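Local coordinates for protein NANS (YJHS), A 9-O-acetyl N-acetylneuraminic acid esterase (Escherichia coli O157:H7 EDL933, PDB 3PT5) that probably removes the 9-O-acetyl group from 9-O-acetyl-N-acetylneuraminic acid, and is probably needed for growth on this alternative sialic acid, at residues 268-280 with 312-326. Residues are numbered along the deposited sequence; the frame is centred on the assembly and turned at random.
Sequences VDFQQQGARGLTN and HFSSAARRGIISDRF
Arg-325 takes hold of Asp-269 side-on through two nitrogens: NE donates to the backbone O of Asp-269 at 2.8 Å, and NH2 forms a salt bridge with its OD1 at 2.9 Å. Both acceptors lie close to the guanidinium plane, and the carboxylate plane is turned 33° from it. Bends at chi2 and chi3 bring NE and NH2 round to this grip. Arg-325 CB lies at the ring edge of Phe-270, near its plane. That ring carries the apolar part: Ile-322 CG1 sits over one face, 4.1 Å from the ring centroid and almost on the normal, while Phe-270 CZ approaches Phe-326 CE1. Phe-313 meets it with CZ against Phe-270 CD2, the two rings set nearly perpendicular. Val-268 CG1 in turn lies over the face of Phe-326.

Topologically, the loop leaving edge strand 265-268 of the central, mainly parallel sheet of this SGNH hydrolase packs here against the C-terminal helix 315-335. Met-189 of strand 182-189 touches Phe-270, Phe-313 and Phe-326, tying the aromatic group to that sheet.

Near the helix start, Leu-278 places CB against Ala-317 CB and CD1 against Ile-321 CG2 (3.7 Å), while its carbonyl O accepts from Ser-314 N at 2.8 Å. A second backbone bond, Asn-280 N to His-312 O (2.9 Å), flanks the single bridge between Thr-279 and Phe-313. Ser-314 is the N-cap: with chi1 at 65°, OG lies between its own N and carbonyl carbon and accepts from Ala-317 N. Further out, one water links Asn-280 OD1 to Ser-315 N and another links ND2 to His-312 ND1; the amide's ND2 also bonds Tyr-35 O. Within the 312-326 segment, Arg-318 NE and NH2 both donate to Phe-313 O from the same face of its carbonyl plane.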
ATOM      1  N   VAL A 268      -1.764   8.334  10.436  1.00  9.69           N
ATOM      2  CA  VAL A 268      -0.368   8.531  10.111  1.00  9.67           C
ATOM      3  C   VAL A 268      -0.243   9.694   9.132  1.00 10.50           C
ATOM      4  O   VAL A 268      -0.732   9.596   8.022  1.00 10.74           O
ATOM      5  CB  VAL A 268       0.270   7.232   9.493  1.00  9.89           C
ATOM      6  CG1 VAL A 268       1.710   7.491   9.144  1.00  9.55           C
ATOM      7  CG2 VAL A 268       0.160   6.065  10.446  1.00  9.98           C
ATOM      8  N   ASP A 269       0.421  10.787   9.520  1.00 11.26           N
ATOM      9  CA  ASP A 269       0.608  11.875   8.577  1.00 11.90           C
ATOM     10  C   ASP A 269       2.060  12.183   8.243  1.00 11.05           C
ATOM     11  O   ASP A 269       2.969  11.620   8.859  1.00 11.60           O
ATOM     12  CB  ASP A 269      -0.202  13.112   8.998  1.00 13.70           C
ATOM     13  CG  ASP A 269       0.302  13.754  10.256  1.00 15.89           C
ATOM     14  OD1 ASP A 269       1.246  13.247  10.897  1.00 21.09           O
ATOM     15  OD2 ASP A 269      -0.266  14.823  10.609  1.00 22.02           O
ATOM     16  N   PHE A 270       2.293  13.039   7.241  1.00 10.68           N
ATOM     17  CA  PHE A 270       3.642  13.171   6.674  1.00 10.23           C
ATOM     18  C   PHE A 270       4.149  14.591   6.608  1.00 10.84           C
ATOM     19  O   PHE A 270       5.353  14.826   6.433  1.00 11.45           O
ATOM     20  CB  PHE A 270       3.643  12.604   5.242  1.00  9.77           C
ATOM     21  CG  PHE A 270       2.881  11.300   5.113  1.00  8.79           C
ATOM     22  CD1 PHE A 270       3.303  10.183   5.806  1.00  7.86           C
ATOM     23  CD2 PHE A 270       1.710  11.211   4.312  1.00 11.21           C
ATOM     24  CE1 PHE A 270       2.611   8.978   5.724  1.00  7.96           C
ATOM     25  CE2 PHE A 270       0.991   9.987   4.235  1.00  9.58           C
ATOM     26  CZ  PHE A 270       1.456   8.870   4.940  1.00  8.98           C
ATOM     27  N   GLN A 271       3.232  15.554   6.679  1.00 11.46           N
ATOM     28  CA  GLN A 271       3.681  16.924   6.555  1.00 12.94           C
ATOM     29  C   GLN A 271       2.832  17.886   7.372  1.00 12.69           C
ATOM     30  O   GLN A 271       1.776  17.504   7.927  1.00 12.76           O
ATOM     31  CB  GLN A 271       3.845  17.340   5.092  1.00 15.34           C
ATOM     32  CG  GLN A 271       2.638  17.266   4.254  1.00 15.34           C
ATOM     33  CD  GLN A 271       2.900  17.189   2.718  1.00 15.38           C
ATOM     34  OE1 GLN A 271       2.052  16.678   2.023  1.00 15.52           O
ATOM     35  NE2 GLN A 271       4.020  17.755   2.199  1.00 13.83           N
ATOM     36  N   GLN A 272       3.324  19.115   7.441  1.00 13.14           N
ATOM     37  CA  GLN A 272       2.660  20.178   8.186  1.00 13.47           C
ATOM     38  C   GLN A 272       1.439  20.704   7.457  1.00 13.37           C
ATOM     39  O   GLN A 272       1.277  20.572   6.221  1.00 13.46           O
ATOM     40  CB  GLN A 272       3.649  21.332   8.419  1.00 13.33           C
ATOM     41  CG  GLN A 272       4.914  21.008   9.255  1.00 15.14           C
ATOM     42  CD  GLN A 272       4.738  21.269  10.764  1.00 15.35           C
ATOM     43  OE1 GLN A 272       3.835  21.987  11.199  1.00 17.70           O
ATOM     44  NE2 GLN A 272       5.587  20.656  11.551  1.00 18.27           N
ATOM     45  N   GLN A 273       0.570  21.340   8.222  1.00 13.72           N
ATOM     46  CA  GLN A 273      -0.579  22.005   7.652  1.00 14.14           C
ATOM     47  C   GLN A 273      -0.213  22.982   6.537  1.00 13.47           C
ATOM     48  O   GLN A 273       0.671  23.824   6.701  1.00 13.66           O
ATOM     49  CB  GLN A 273      -1.303  22.740   8.764  1.00 15.86           C
ATOM     50  CG  GLN A 273      -2.786  22.708   8.637  1.00 20.00           C
ATOM     51  CD  GLN A 273      -3.451  23.413   9.787  1.00 24.04           C
ATOM     52  OE1 GLN A 273      -3.920  22.770  10.735  1.00 28.43           O
ATOM     53  NE2 GLN A 273      -3.466  24.741   9.736  1.00 25.11           N
ATOM     54  N   GLY A 274      -0.896  22.858   5.395  1.00 12.29           N
ATOM     55  CA  GLY A 274      -0.697  23.806   4.290  1.00 11.94           C
ATOM     56  C   GLY A 274       0.564  23.577   3.466  1.00 13.27           C
ATOM     57  O   GLY A 274       0.795  24.306   2.504  1.00 14.42           O
ATOM     58  N   ALA A 275       1.380  22.583   3.841  1.00 12.81           N
ATOM     59  CA  ALA A 275       2.613  22.298   3.122  1.00 13.57           C
ATOM     60  C   ALA A 275       2.288  21.719   1.761  1.00 13.59           C
ATOM     61  O   ALA A 275       1.289  21.009   1.613  1.00 14.42           O
ATOM     62  CB  ALA A 275       3.457  21.288   3.911  1.00 13.14           C
ATOM     63  N   ARG A 276       3.126  22.022   0.781  1.00 14.06           N
ATOM     64  CA  ARG A 276       3.097  21.277  -0.492  1.00 13.32           C
ATOM     65  C   ARG A 276       4.315  20.378  -0.516  1.00 14.06           C
ATOM     66  O   ARG A 276       4.874  20.082   0.540  1.00 15.04           O
ATOM     67  CB  ARG A 276       3.006  22.230  -1.686  1.00 14.03           C
ATOM     68  CG  ARG A 276       1.663  22.950  -1.726  1.00 14.88           C
ATOM     69  CD  ARG A 276       1.466  23.669  -3.018  1.00 17.19           C
ATOM     70  NE  ARG A 276       0.144  24.274  -3.107  1.00 18.44           N
ATOM     71  CZ  ARG A 276      -0.289  24.942  -4.182  1.00 22.80           C
ATOM     72  NH1 ARG A 276       0.504  25.109  -5.244  1.00 21.25           N
ATOM     73  NH2 ARG A 276      -1.514  25.463  -4.197  1.00 21.26           N
ATOM     74  N   GLY A 277       4.704  19.891  -1.686  1.00 13.32           N
ATOM     75  CA  GLY A 277       5.823  18.965  -1.736  1.00 11.51           C
ATOM     76  C   GLY A 277       5.375  17.514  -1.672  1.00 11.54           C
ATOM     77  O   GLY A 277       4.210  17.206  -1.362  1.00 11.91           O
ATOM     78  N   LEU A 278       6.316  16.639  -2.025  1.00 10.54           N
ATOM     79  CA  LEU A 278       6.237  15.173  -1.858  1.00  9.76           C
ATOM     80  C   LEU A 278       5.500  14.416  -2.951  1.00  9.47           C
ATOM     81  O   LEU A 278       5.238  13.212  -2.805  1.00  9.46           O
ATOM     82  CB  LEU A 278       5.681  14.747  -0.488  1.00  9.82           C
ATOM     83  CG  LEU A 278       6.412  15.237   0.766  1.00 11.27           C
ATOM     84  CD1 LEU A 278       5.824  14.556   1.986  1.00 12.26           C
ATOM     85  CD2 LEU A 278       7.916  14.944   0.654  1.00 11.06           C
ATOM     86  N   THR A 279       5.104  15.121  -3.995  1.00  9.04           N
ATOM     87  CA  THR A 279       4.297  14.477  -5.020  1.00  8.86           C
ATOM     88  C   THR A 279       5.056  14.275  -6.330  1.00  7.50           C
ATOM     89  O   THR A 279       6.190  14.754  -6.493  1.00  7.98           O
ATOM     90  CB  THR A 279       3.021  15.293  -5.373  1.00  9.09           C
ATOM     91  OG1 THR A 279       3.381  16.477  -6.130  1.00  9.84           O
ATOM     92  CG2 THR A 279       2.255  15.659  -4.091  1.00  9.97           C
ATOM     93  N   ASN A 280       4.382  13.624  -7.278  1.00  7.45           N
ATOM     94  CA  ASN A 280       4.883  13.515  -8.646  1.00  7.91           C
ATOM     95  C   ASN A 280       4.885  14.825  -9.440  1.00  8.84           C
ATOM     96  O   ASN A 280       5.338  14.836 -10.597  1.00  9.24           O
ATOM     97  CB  ASN A 280       4.096  12.470  -9.439  1.00  7.81           C
ATOM     98  CG  ASN A 280       4.394  11.051  -9.015  1.00  8.66           C
ATOM     99  OD1 ASN A 280       5.534  10.715  -8.662  1.00  7.29           O
ATOM    100  ND2 ASN A 280       3.374  10.184  -9.116  1.00  8.08           N
ATOM    101  N   HIS A 312      -0.567  12.115  -6.483  1.00  7.01           N
ATOM    102  CA  HIS A 312       0.157  10.994  -5.893  1.00  6.01           C
ATOM    103  C   HIS A 312       1.515  11.367  -5.327  1.00  7.20           C
ATOM    104  O   HIS A 312       2.226  12.248  -5.867  1.00  7.39           O
ATOM    105  CB  HIS A 312       0.384   9.884  -6.906  1.00  6.80           C
ATOM    106  CG  HIS A 312      -0.805   9.590  -7.722  1.00  7.94           C
ATOM    107  ND1 HIS A 312      -1.090   9.900  -9.004  1.00 12.06           N
ATOM    108  CD2 HIS A 312      -1.864   8.848  -7.245  1.00  8.80           C
ATOM    109  CE1 HIS A 312      -2.320   9.363  -9.275  1.00  8.15           C
ATOM    110  NE2 HIS A 312      -2.773   8.748  -8.199  1.00 11.02           N
ATOM    111  N   PHE A 313       1.881  10.674  -4.241  1.00  8.08           N
ATOM    112  CA  PHE A 313       3.211  10.857  -3.639  1.00  7.89           C
ATOM    113  C   PHE A 313       4.305  10.332  -4.546  1.00  7.79           C
ATOM    114  O   PHE A 313       4.086   9.387  -5.305  1.00  7.90           O
ATOM    115  CB  PHE A 313       3.305  10.141  -2.315  1.00  8.51           C
ATOM    116  CG  PHE A 313       2.428  10.726  -1.258  1.00  8.75           C
ATOM    117  CD1 PHE A 313       2.755  11.964  -0.661  1.00  6.75           C
ATOM    118  CD2 PHE A 313       1.334   9.993  -0.810  1.00  8.53           C
ATOM    119  CE1 PHE A 313       1.937  12.485   0.350  1.00  8.09           C
ATOM    120  CE2 PHE A 313       0.517  10.492   0.227  1.00  8.56           C
ATOM    121  CZ  PHE A 313       0.826  11.736   0.778  1.00  7.08           C
ATOM    122  N   SER A 314       5.468  10.987  -4.475  1.00  8.15           N
ATOM    123  CA  SER A 314       6.623  10.643  -5.326  1.00  7.57           C
ATOM    124  C   SER A 314       7.296   9.362  -4.859  1.00  8.00           C
ATOM    125  O   SER A 314       7.112   8.905  -3.721  1.00  7.88           O
ATOM    126  CB  SER A 314       7.663  11.785  -5.309  1.00  9.17           C
ATOM    127  OG  SER A 314       8.236  11.936  -3.977  1.00  9.11           O
ATOM    128  N   SER A 315       8.125   8.801  -5.741  1.00  7.32           N
ATOM    129  CA  SER A 315       8.941   7.652  -5.354  1.00  8.63           C
ATOM    130  C   SER A 315       9.849   7.990  -4.167  1.00  8.31           C
ATOM    131  O   SER A 315       9.979   7.195  -3.239  1.00  9.95           O
ATOM    132  CB  SER A 315       9.785   7.211  -6.551  1.00  7.95           C
ATOM    133  OG  SER A 315       8.940   6.896  -7.643  1.00  8.71           O
ATOM    134  N   ALA A 316      10.454   9.178  -4.220  1.00  9.16           N
ATOM    135  CA  ALA A 316      11.326   9.685  -3.161  1.00  7.98           C
ATOM    136  C   ALA A 316      10.581   9.791  -1.830  1.00  8.49           C
ATOM    137  O   ALA A 316      11.116   9.396  -0.816  1.00  9.72           O
ATOM    138  CB  ALA A 316      11.869  11.049  -3.566  1.00  9.59           C
ATOM    139  N   ALA A 317       9.367  10.356  -1.840  1.00  9.08           N
ATOM    140  CA  ALA A 317       8.586  10.452  -0.583  1.00  8.91           C
ATOM    141  C   ALA A 317       8.263   9.088  -0.009  1.00  9.86           C
ATOM    142  O   ALA A 317       8.220   8.892   1.206  1.00 10.35           O
ATOM    143  CB  ALA A 317       7.299  11.220  -0.801  1.00 10.12           C
ATOM    144  N   ARG A 318       8.009   8.139  -0.893  1.00  9.14           N
ATOM    145  CA  ARG A 318       7.623   6.812  -0.437  1.00  9.04           C
ATOM    146  C   ARG A 318       8.809   6.108   0.224  1.00  9.66           C
ATOM    147  O   ARG A 318       8.658   5.535   1.293  1.00 10.73           O
ATOM    148  CB  ARG A 318       7.079   6.021  -1.616  1.00  7.90           C
ATOM    149  CG  ARG A 318       5.734   6.612  -2.043  1.00  8.11           C
ATOM    150  CD  ARG A 318       5.252   5.960  -3.319  1.00 10.15           C
ATOM    151  NE  ARG A 318       4.221   6.758  -4.005  1.00  8.49           N
ATOM    152  CZ  ARG A 318       2.927   6.700  -3.764  1.00 10.20           C
ATOM    153  NH1 ARG A 318       2.475   5.891  -2.810  1.00 10.78           N
ATOM    154  NH2 ARG A 318       2.075   7.470  -4.480  1.00  7.96           N
ATOM    155  N   ARG A 319       9.992   6.234  -0.376  1.00  9.67           N
ATOM    156  CA  ARG A 319      11.257   5.744   0.225  1.00 10.68           C
ATOM    157  C   ARG A 319      11.659   6.433   1.500  1.00 11.69           C
ATOM    158  O   ARG A 319      12.417   5.871   2.310  1.00 13.55           O
ATOM    159  CB  ARG A 319      12.431   5.941  -0.739  1.00 10.59           C
ATOM    160  CG  ARG A 319      12.400   5.069  -1.933  1.00 10.36           C
ATOM    161  CD  ARG A 319      13.495   5.486  -2.889  1.00 14.83           C
ATOM    162  NE  ARG A 319      13.256   4.876  -4.189  1.00 13.63           N
ATOM    163  CZ  ARG A 319      13.248   5.531  -5.334  1.00 14.12           C
ATOM    164  NH1 ARG A 319      13.500   6.841  -5.357  1.00 16.23           N
ATOM    165  NH2 ARG A 319      13.005   4.860  -6.447  1.00 12.98           N
ATOM    166  N   GLY A 320      11.203   7.668   1.668  1.00 11.00           N
ATOM    167  CA  GLY A 320      11.603   8.477   2.810  1.00 10.68           C
ATOM    168  C   GLY A 320      10.514   8.647   3.858  1.00 11.01           C
ATOM    169  O   GLY A 320      10.193   7.726   4.600  1.00 10.43           O
ATOM    170  N   ILE A 321       9.951   9.847   3.919  1.00 11.11           N
ATOM    171  CA  ILE A 321       9.091  10.213   5.037  1.00 10.99           C
ATOM    172  C   ILE A 321       7.861   9.321   5.142  1.00  9.98           C
ATOM    173  O   ILE A 321       7.403   9.044   6.242  1.00  9.63           O
ATOM    174  CB  ILE A 321       8.668  11.720   4.949  1.00 11.98           C
ATOM    175  CG1 ILE A 321       7.906  12.172   6.207  1.00 13.30           C
ATOM    176  CG2 ILE A 321       7.817  11.992   3.695  1.00 14.21           C
ATOM    177  CD1 ILE A 321       8.707  12.093   7.531  1.00 17.59           C
ATOM    178  N   ILE A 322       7.314   8.861   4.010  1.00  9.01           N
ATOM    179  CA  ILE A 322       6.056   8.073   4.124  1.00  8.97           C
ATOM    180  C   ILE A 322       6.324   6.750   4.843  1.00  8.69           C
ATOM    181  O   ILE A 322       5.637   6.378   5.797  1.00  9.71           O
ATOM    182  CB  ILE A 322       5.410   7.816   2.748  1.00  7.86           C
ATOM    183  CG1 ILE A 322       4.954   9.146   2.139  1.00 11.07           C
ATOM    184  CG2 ILE A 322       4.302   6.742   2.827  1.00  8.50           C
ATOM    185  CD1 ILE A 322       4.550   9.043   0.722  1.00 14.20           C
ATOM    186  N   SER A 323       7.354   6.030   4.410  1.00  9.30           N
ATOM    187  CA  SER A 323       7.688   4.787   5.076  1.00  9.46           C
ATOM    188  C   SER A 323       8.258   5.032   6.461  1.00  9.42           C
ATOM    189  O   SER A 323       7.981   4.244   7.348  1.00  9.12           O
ATOM    190  CB  SER A 323       8.609   3.922   4.214  1.00  8.86           C
ATOM    191  OG  SER A 323       9.677   4.710   3.735  1.00 10.82           O
ATOM    192  N   ASP A 324       8.965   6.154   6.666  1.00 10.87           N
ATOM    193  CA  ASP A 324       9.417   6.523   8.020  1.00 11.49           C
ATOM    194  C   ASP A 324       8.245   6.613   8.969  1.00 11.43           C
ATOM    195  O   ASP A 324       8.298   6.076  10.068  1.00 11.62           O
ATOM    196  CB  ASP A 324      10.128   7.879   8.025  1.00 12.40           C
ATOM    197  CG  ASP A 324      11.527   7.820   7.470  1.00 14.48           C
ATOM    198  OD1 ASP A 324      12.095   6.725   7.322  1.00 16.31           O
ATOM    199  OD2 ASP A 324      12.081   8.926   7.187  1.00 19.02           O
ATOM    200  N   ARG A 325       7.177   7.295   8.540  1.00  9.81           N
ATOM    201  CA  ARG A 325       6.099   7.633   9.481  1.00  9.97           C
ATOM    202  C   ARG A 325       5.267   6.391   9.797  1.00  9.67           C
ATOM    203  O   ARG A 325       4.827   6.195  10.947  1.00 10.03           O
ATOM    204  CB  ARG A 325       5.249   8.782   8.925  1.00  9.64           C
ATOM    205  CG  ARG A 325       5.947  10.118   8.956  1.00 10.48           C
ATOM    206  CD  ARG A 325       6.122  10.620  10.420  1.00 12.84           C
ATOM    207  NE  ARG A 325       4.943  11.359  10.890  1.00 16.68           N
ATOM    208  CZ  ARG A 325       4.652  11.665  12.164  1.00 18.89           C
ATOM    209  NH1 ARG A 325       5.398  11.236  13.169  1.00 20.83           N
ATOM    210  NH2 ARG A 325       3.559  12.376  12.429  1.00 18.75           N
ATOM    211  N   PHE A 326       5.044   5.532   8.803  1.00  8.44           N
ATOM    212  CA  PHE A 326       4.375   4.257   9.111  1.00  8.38           C
ATOM    213  C   PHE A 326       5.166   3.416  10.077  1.00  8.50           C
ATOM    214  O   PHE A 326       4.585   2.874  11.010  1.00  9.33           O
ATOM    215  CB  PHE A 326       4.094   3.435   7.849  1.00  8.19           C
ATOM    216  CG  PHE A 326       2.813   3.832   7.169  1.00  8.49           C
ATOM    217  CD1 PHE A 326       2.832   4.657   6.045  1.00 10.31           C
ATOM    218  CD2 PHE A 326       1.591   3.388   7.669  1.00 11.38           C
ATOM    219  CE1 PHE A 326       1.638   5.063   5.436  1.00  9.68           C
ATOM    220  CE2 PHE A 326       0.394   3.791   7.055  1.00  9.90           C
ATOM    221  CZ  PHE A 326       0.431   4.638   5.953  1.00 10.61           C
TER
HETATM  222  O   HOH W   1       8.172  10.259  -8.186  1.00  8.80           O
HETATM  223  O   HOH W   2       0.960  11.489 -10.174  1.00 10.83           O